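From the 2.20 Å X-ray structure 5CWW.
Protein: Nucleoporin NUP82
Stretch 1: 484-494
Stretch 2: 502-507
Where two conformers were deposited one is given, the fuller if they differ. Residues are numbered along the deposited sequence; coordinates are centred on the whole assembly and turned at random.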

ATOM      1  N   VAL B 484     -12.402 -17.793  11.185  1.00 73.68           N
ATOM      2  CA  VAL B 484     -12.382 -16.969   9.983  1.00 72.12           C
ATOM      3  C   VAL B 484     -13.723 -16.280   9.758  1.00 75.83           C
ATOM      4  O   VAL B 484     -14.756 -16.939   9.641  1.00 76.54           O
ATOM      5  CB  VAL B 484     -12.036 -17.804   8.732  1.00 72.60           C
ATOM      6  CG1 VAL B 484     -11.990 -16.924   7.487  1.00 73.49           C
ATOM      7  CG2 VAL B 484     -10.711 -18.524   8.922  1.00 70.53           C
ATOM      8  N   THR B 485     -13.696 -14.951   9.702  1.00 78.17           N
ATOM      9  CA  THR B 485     -14.873 -14.164   9.348  1.00 82.12           C
ATOM     10  C   THR B 485     -14.772 -13.775   7.874  1.00 81.58           C
ATOM     11  O   THR B 485     -13.682 -13.471   7.390  1.00 81.89           O
ATOM     12  CB  THR B 485     -15.009 -12.900  10.219  1.00 82.14           C
ATOM     13  OG1 THR B 485     -13.869 -12.054  10.026  1.00 80.10           O
ATOM     14  CG2 THR B 485     -15.118 -13.271  11.690  1.00 83.27           C
ATOM     15  N   PRO B 486     -15.907 -13.780   7.153  1.00 82.72           N
ATOM     16  CA  PRO B 486     -15.877 -13.592   5.696  1.00 82.73           C
ATOM     17  C   PRO B 486     -15.363 -12.219   5.268  1.00 86.21           C
ATOM     18  O   PRO B 486     -14.794 -12.092   4.182  1.00 80.59           O
ATOM     19  CB  PRO B 486     -17.344 -13.771   5.292  1.00 84.03           C
ATOM     20  CG  PRO B 486     -18.120 -13.404   6.507  1.00 84.30           C
ATOM     21  CD  PRO B 486     -17.284 -13.843   7.674  1.00 82.61           C
ATOM     22  N   ASP B 487     -15.563 -11.215   6.116  1.00 94.94           N
ATOM     23  CA  ASP B 487     -15.161  -9.846   5.815  1.00100.14           C
ATOM     24  C   ASP B 487     -14.170  -9.328   6.852  1.00 94.90           C
ATOM     25  O   ASP B 487     -14.122  -8.132   7.137  1.00 98.09           O
ATOM     26  CB  ASP B 487     -16.389  -8.935   5.751  1.00109.11           C
ATOM     27  CG  ASP B 487     -17.173  -8.918   7.051  1.00112.70           C
ATOM     28  OD1 ASP B 487     -16.982  -9.837   7.876  1.00114.17           O
ATOM     29  OD2 ASP B 487     -17.984  -7.988   7.242  1.00115.74           O
ATOM     30  N   GLY B 488     -13.374 -10.232   7.413  1.00 84.70           N
ATOM     31  CA  GLY B 488     -12.424  -9.863   8.446  1.00 74.66           C
ATOM     32  C   GLY B 488     -11.237  -9.098   7.891  1.00 68.38           C
ATOM     33  O   GLY B 488     -10.790  -9.352   6.771  1.00 65.31           O
ATOM     34  N   TRP B 489     -10.732  -8.161   8.689  0.50 68.37           N
ATOM     35  CA  TRP B 489      -9.581  -7.349   8.314  0.50 65.89           C
ATOM     36  C   TRP B 489      -8.436  -7.551   9.299  0.50 65.22           C
ATOM     37  O   TRP B 489      -8.237  -6.737  10.203  0.50 63.80           O
ATOM     38  CB  TRP B 489      -9.965  -5.869   8.254  0.50 72.28           C
ATOM     39  CG  TRP B 489     -10.529  -5.450   6.936  0.50 68.08           C
ATOM     40  CD1 TRP B 489     -11.820  -5.586   6.514  0.50 77.26           C
ATOM     41  CD2 TRP B 489      -9.821  -4.818   5.864  0.50 79.34           C
ATOM     42  NE1 TRP B 489     -11.957  -5.081   5.244  0.50 79.02           N
ATOM     43  CE2 TRP B 489     -10.744  -4.604   4.822  0.50 71.15           C
ATOM     44  CE3 TRP B 489      -8.493  -4.417   5.683  0.50 70.19           C
ATOM     45  CZ2 TRP B 489     -10.383  -4.005   3.617  0.50 79.71           C
ATOM     46  CZ3 TRP B 489      -8.137  -3.823   4.487  0.50 74.97           C
ATOM     47  CH2 TRP B 489      -9.078  -3.622   3.468  0.50 74.43           C
ATOM     48  N   PRO B 490      -7.680  -8.646   9.136  1.00 59.73           N
ATOM     49  CA  PRO B 490      -6.511  -8.852   9.999  1.00 56.08           C
ATOM     50  C   PRO B 490      -5.396  -7.867   9.649  1.00 52.16           C
ATOM     51  O   PRO B 490      -5.312  -7.439   8.497  1.00 49.41           O
ATOM     52  CB  PRO B 490      -6.111 -10.301   9.707  1.00 57.28           C
ATOM     53  CG  PRO B 490      -6.607 -10.557   8.321  1.00 58.24           C
ATOM     54  CD  PRO B 490      -7.869  -9.752   8.179  1.00 60.49           C
ATOM     55  N   MET B 491      -4.559  -7.518  10.624  1.00 52.14           N
ATOM     56  CA  MET B 491      -3.554  -6.471  10.444  1.00 52.95           C
ATOM     57  C   MET B 491      -2.163  -6.904  10.892  1.00 51.49           C
ATOM     58  O   MET B 491      -2.021  -7.628  11.872  1.00 51.32           O
ATOM     59  CB  MET B 491      -3.957  -5.222  11.225  1.00 56.08           C
ATOM     60  CG  MET B 491      -5.307  -4.644  10.840  1.00 58.00           C
ATOM     61  SD  MET B 491      -5.858  -3.398  12.022  1.00 58.06           S
ATOM     62  CE  MET B 491      -6.374  -4.437  13.385  1.00 56.79           C
ATOM     63  N   PHE B 492      -1.144  -6.446  10.172  1.00 49.62           N
ATOM     64  CA  PHE B 492       0.241  -6.600  10.610  1.00 49.88           C
ATOM     65  C   PHE B 492       0.617  -5.487  11.587  1.00 49.76           C
ATOM     66  O   PHE B 492       0.089  -4.377  11.508  1.00 50.80           O
ATOM     67  CB  PHE B 492       1.201  -6.571   9.416  1.00 49.42           C
ATOM     68  CG  PHE B 492       1.320  -7.879   8.682  1.00 49.95           C
ATOM     69  CD1 PHE B 492       1.552  -9.062   9.364  1.00 50.07           C
ATOM     70  CD2 PHE B 492       1.215  -7.919   7.299  1.00 50.55           C
ATOM     71  CE1 PHE B 492       1.670 -10.263   8.681  1.00 50.47           C
ATOM     72  CE2 PHE B 492       1.335  -9.115   6.612  1.00 49.85           C
ATOM     73  CZ  PHE B 492       1.564 -10.290   7.306  1.00 51.09           C
ATOM     74  N   SER B 493       1.527  -5.796  12.504  1.00 50.11           N
ATOM     75  CA  SER B 493       2.139  -4.791  13.370  1.00 51.28           C
ATOM     76  C   SER B 493       3.612  -5.121  13.556  1.00 50.78           C
ATOM     77  O   SER B 493       3.965  -6.283  13.740  1.00 49.43           O
ATOM     78  CB  SER B 493       1.446  -4.738  14.730  1.00 55.59           C
ATOM     79  OG  SER B 493       0.060  -4.495  14.595  1.00 56.80           O
ATOM     80  N   GLU B 494       4.467  -4.106  13.525  1.00 53.69           N
ATOM     81  CA  GLU B 494       5.899  -4.329  13.687  1.00 57.68           C
ATOM     82  C   GLU B 494       6.250  -4.530  15.158  1.00 57.24           C
ATOM     83  O   GLU B 494       5.584  -3.997  16.045  1.00 58.70           O
ATOM     84  CB  GLU B 494       6.703  -3.162  13.106  1.00 65.30           C
ATOM     85  CG  GLU B 494       8.216  -3.364  13.197  1.00 70.98           C
ATOM     86  CD  GLU B 494       9.007  -2.282  12.484  1.00 76.03           C
ATOM     87  OE1 GLU B 494       8.387  -1.378  11.882  1.00 77.83           O
ATOM     88  OE2 GLU B 494      10.257  -2.340  12.527  1.00 78.46           O
ATOM     89  N   PHE B 502       7.029  -9.777  14.176  1.00 47.90           N
ATOM     90  CA  PHE B 502       5.860  -8.934  13.948  1.00 49.99           C
ATOM     91  C   PHE B 502       4.600  -9.633  14.445  1.00 52.44           C
ATOM     92  O   PHE B 502       4.638 -10.813  14.808  1.00 54.67           O
ATOM     93  CB  PHE B 502       5.723  -8.576  12.462  1.00 49.89           C
ATOM     94  CG  PHE B 502       5.791  -9.759  11.538  1.00 50.46           C
ATOM     95  CD1 PHE B 502       7.012 -10.255  11.113  1.00 50.23           C
ATOM     96  CD2 PHE B 502       4.631 -10.366  11.084  1.00 51.71           C
ATOM     97  CE1 PHE B 502       7.076 -11.342  10.259  1.00 50.67           C
ATOM     98  CE2 PHE B 502       4.687 -11.450  10.231  1.00 52.21           C
ATOM     99  CZ  PHE B 502       5.912 -11.940   9.819  1.00 51.50           C
ATOM    100  N   TYR B 503       3.493  -8.897  14.466  1.00 51.44           N
ATOM    101  CA  TYR B 503       2.239  -9.408  15.008  1.00 50.89           C
ATOM    102  C   TYR B 503       1.115  -9.418  13.981  1.00 51.24           C
ATOM    103  O   TYR B 503       1.123  -8.647  13.026  1.00 47.83           O
ATOM    104  CB  TYR B 503       1.820  -8.580  16.219  1.00 52.29           C
ATOM    105  CG  TYR B 503       2.888  -8.523  17.273  1.00 54.10           C
ATOM    106  CD1 TYR B 503       2.993  -9.522  18.227  1.00 55.44           C
ATOM    107  CD2 TYR B 503       3.796  -7.473  17.317  1.00 54.52           C
ATOM    108  CE1 TYR B 503       3.972  -9.484  19.190  1.00 58.75           C
ATOM    109  CE2 TYR B 503       4.782  -7.425  18.285  1.00 57.46           C
ATOM    110  CZ  TYR B 503       4.863  -8.435  19.220  1.00 59.60           C
ATOM    111  OH  TYR B 503       5.839  -8.403  20.189  1.00 62.64           O
ATOM    112  N   VAL B 504       0.155 -10.311  14.198  1.00 55.19           N
ATOM    113  CA  VAL B 504      -1.075 -10.350  13.420  1.00 56.71           C
ATOM    114  C   VAL B 504      -2.252 -10.186  14.373  1.00 57.27           C
ATOM    115  O   VAL B 504      -2.444 -11.002  15.276  1.00 59.76           O
ATOM    116  CB  VAL B 504      -1.211 -11.668  12.627  1.00 57.41           C
ATOM    117  CG1 VAL B 504      -2.582 -11.777  11.960  1.00 56.89           C
ATOM    118  CG2 VAL B 504      -0.111 -11.770  11.588  1.00 56.20           C
ATOM    119  N   THR B 505      -3.025  -9.122  14.169  1.00 56.12           N
ATOM    120  CA  THR B 505      -4.196  -8.841  14.994  1.00 55.63           C
ATOM    121  C   THR B 505      -5.472  -9.093  14.204  1.00 57.69           C
ATOM    122  O   THR B 505      -5.585  -8.711  13.041  1.00 58.13           O
ATOM    123  CB  THR B 505      -4.197  -7.388  15.510  1.00 53.97           C
ATOM    124  OG1 THR B 505      -2.993  -7.137  16.246  1.00 53.54           O
ATOM    125  CG2 THR B 505      -5.401  -7.135  16.414  1.00 54.40           C
ATOM    126  N   HIS B 506      -6.436  -9.725  14.861  1.00 60.04           N
ATOM    127  CA  HIS B 506      -7.697 -10.113  14.242  1.00 60.89           C
ATOM    128  C   HIS B 506      -8.725 -10.200  15.366  1.00 61.14           C
ATOM    129  O   HIS B 506      -8.349 -10.442  16.514  1.00 62.31           O
ATOM    130  CB  HIS B 506      -7.540 -11.450  13.507  1.00 61.26           C
ATOM    131  CG  HIS B 506      -8.739 -11.860  12.712  1.00 62.60           C
ATOM    132  ND1 HIS B 506      -9.757 -12.625  13.238  1.00 64.39           N
ATOM    133  CD2 HIS B 506      -9.076 -11.624  11.421  1.00 62.91           C
ATOM    134  CE1 HIS B 506     -10.674 -12.836  12.311  1.00 65.38           C
ATOM    135  NE2 HIS B 506     -10.284 -12.239  11.198  1.00 65.09           N
ATOM    136  N   PRO B 507     -10.017  -9.986  15.062  1.00 63.34           N
ATOM    137  CA  PRO B 507     -11.014 -10.091  16.136  1.00 66.18           C
ATOM    138  C   PRO B 507     -10.971 -11.424  16.891  1.00 71.14           C
ATOM    139  O   PRO B 507     -11.410 -11.489  18.038  1.00 74.37           O
ATOM    140  CB  PRO B 507     -12.339  -9.928  15.391  1.00 65.50           C
ATOM    141  CG  PRO B 507     -11.998  -9.059  14.228  1.00 62.15           C
ATOM    142  CD  PRO B 507     -10.607  -9.456  13.819  1.00 61.13           C
TER
HETATM  143  O   HOH W   1     -11.296 -13.238   8.675  1.00 55.72           O
HETATM  144  O   HOH W   2      -1.013  -6.779  14.444  1.00 43.08           O

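The two stretches, whose strands run antiparallel, bury 622 Å² between them, part of it in the loop before the first strand. In that loop Thr 485 meets His 506 through a water: water 1 donates to Thr 485 O (2.7 Å) and hydrogen-bonds His 506 NE2 (2.9 Å), so the imidazole nitrogen of a buried residue has a polar partner in the water. Gly 488 CA lies 4.2 Å from His 506 NE2, and an ideal CB would clash both with that nitrogen and with Thr 485 OG1. Pro 490, which has no amide hydrogen to leave unpaired, lays its CB 3.7 Å from His 506 CD2 at the ring edge, while its CA makes a CA-H...O contact with Thr 505 O (3.2 Å).

The ladder begins at Met 491, whose N donates to Thr 505 O and whose O accepts from Thr 505 N, both at 2.9 Å. Its side chain shares a sheet face with Thr 505, where Met 491 CE reaches within 4.2 Å of Thr 505 CG2. Phe 492 points to the other face, but the end of its ring comes nearer the partner strand: CE1 lies 3.6 Å from Phe 502 CE2 and 3.7 Å from Val 504 CG2. The two phenyl planes stand at 82°, an oblique pair, and the methyl of Val 504 completes a buried apolar cluster.

Ser 493 closes the second hydrogen-bonded pair, its N donating to Tyr 503 O (2.9 Å) and its O accepting from Tyr 503 N (2.8 Å). Its CB lies 4.1 Å from Tyr 503 CB, on the face it shares with Tyr 503, and its hydroxyl meets water 2, which hydrogen-bonds Ser 493 OG (2.5 Å) and Thr 505 OG1 (2.7 Å) and donates to Met 491 O (2.9 Å). Glu 494, opposite Phe 502, is exposed, as suits its charge.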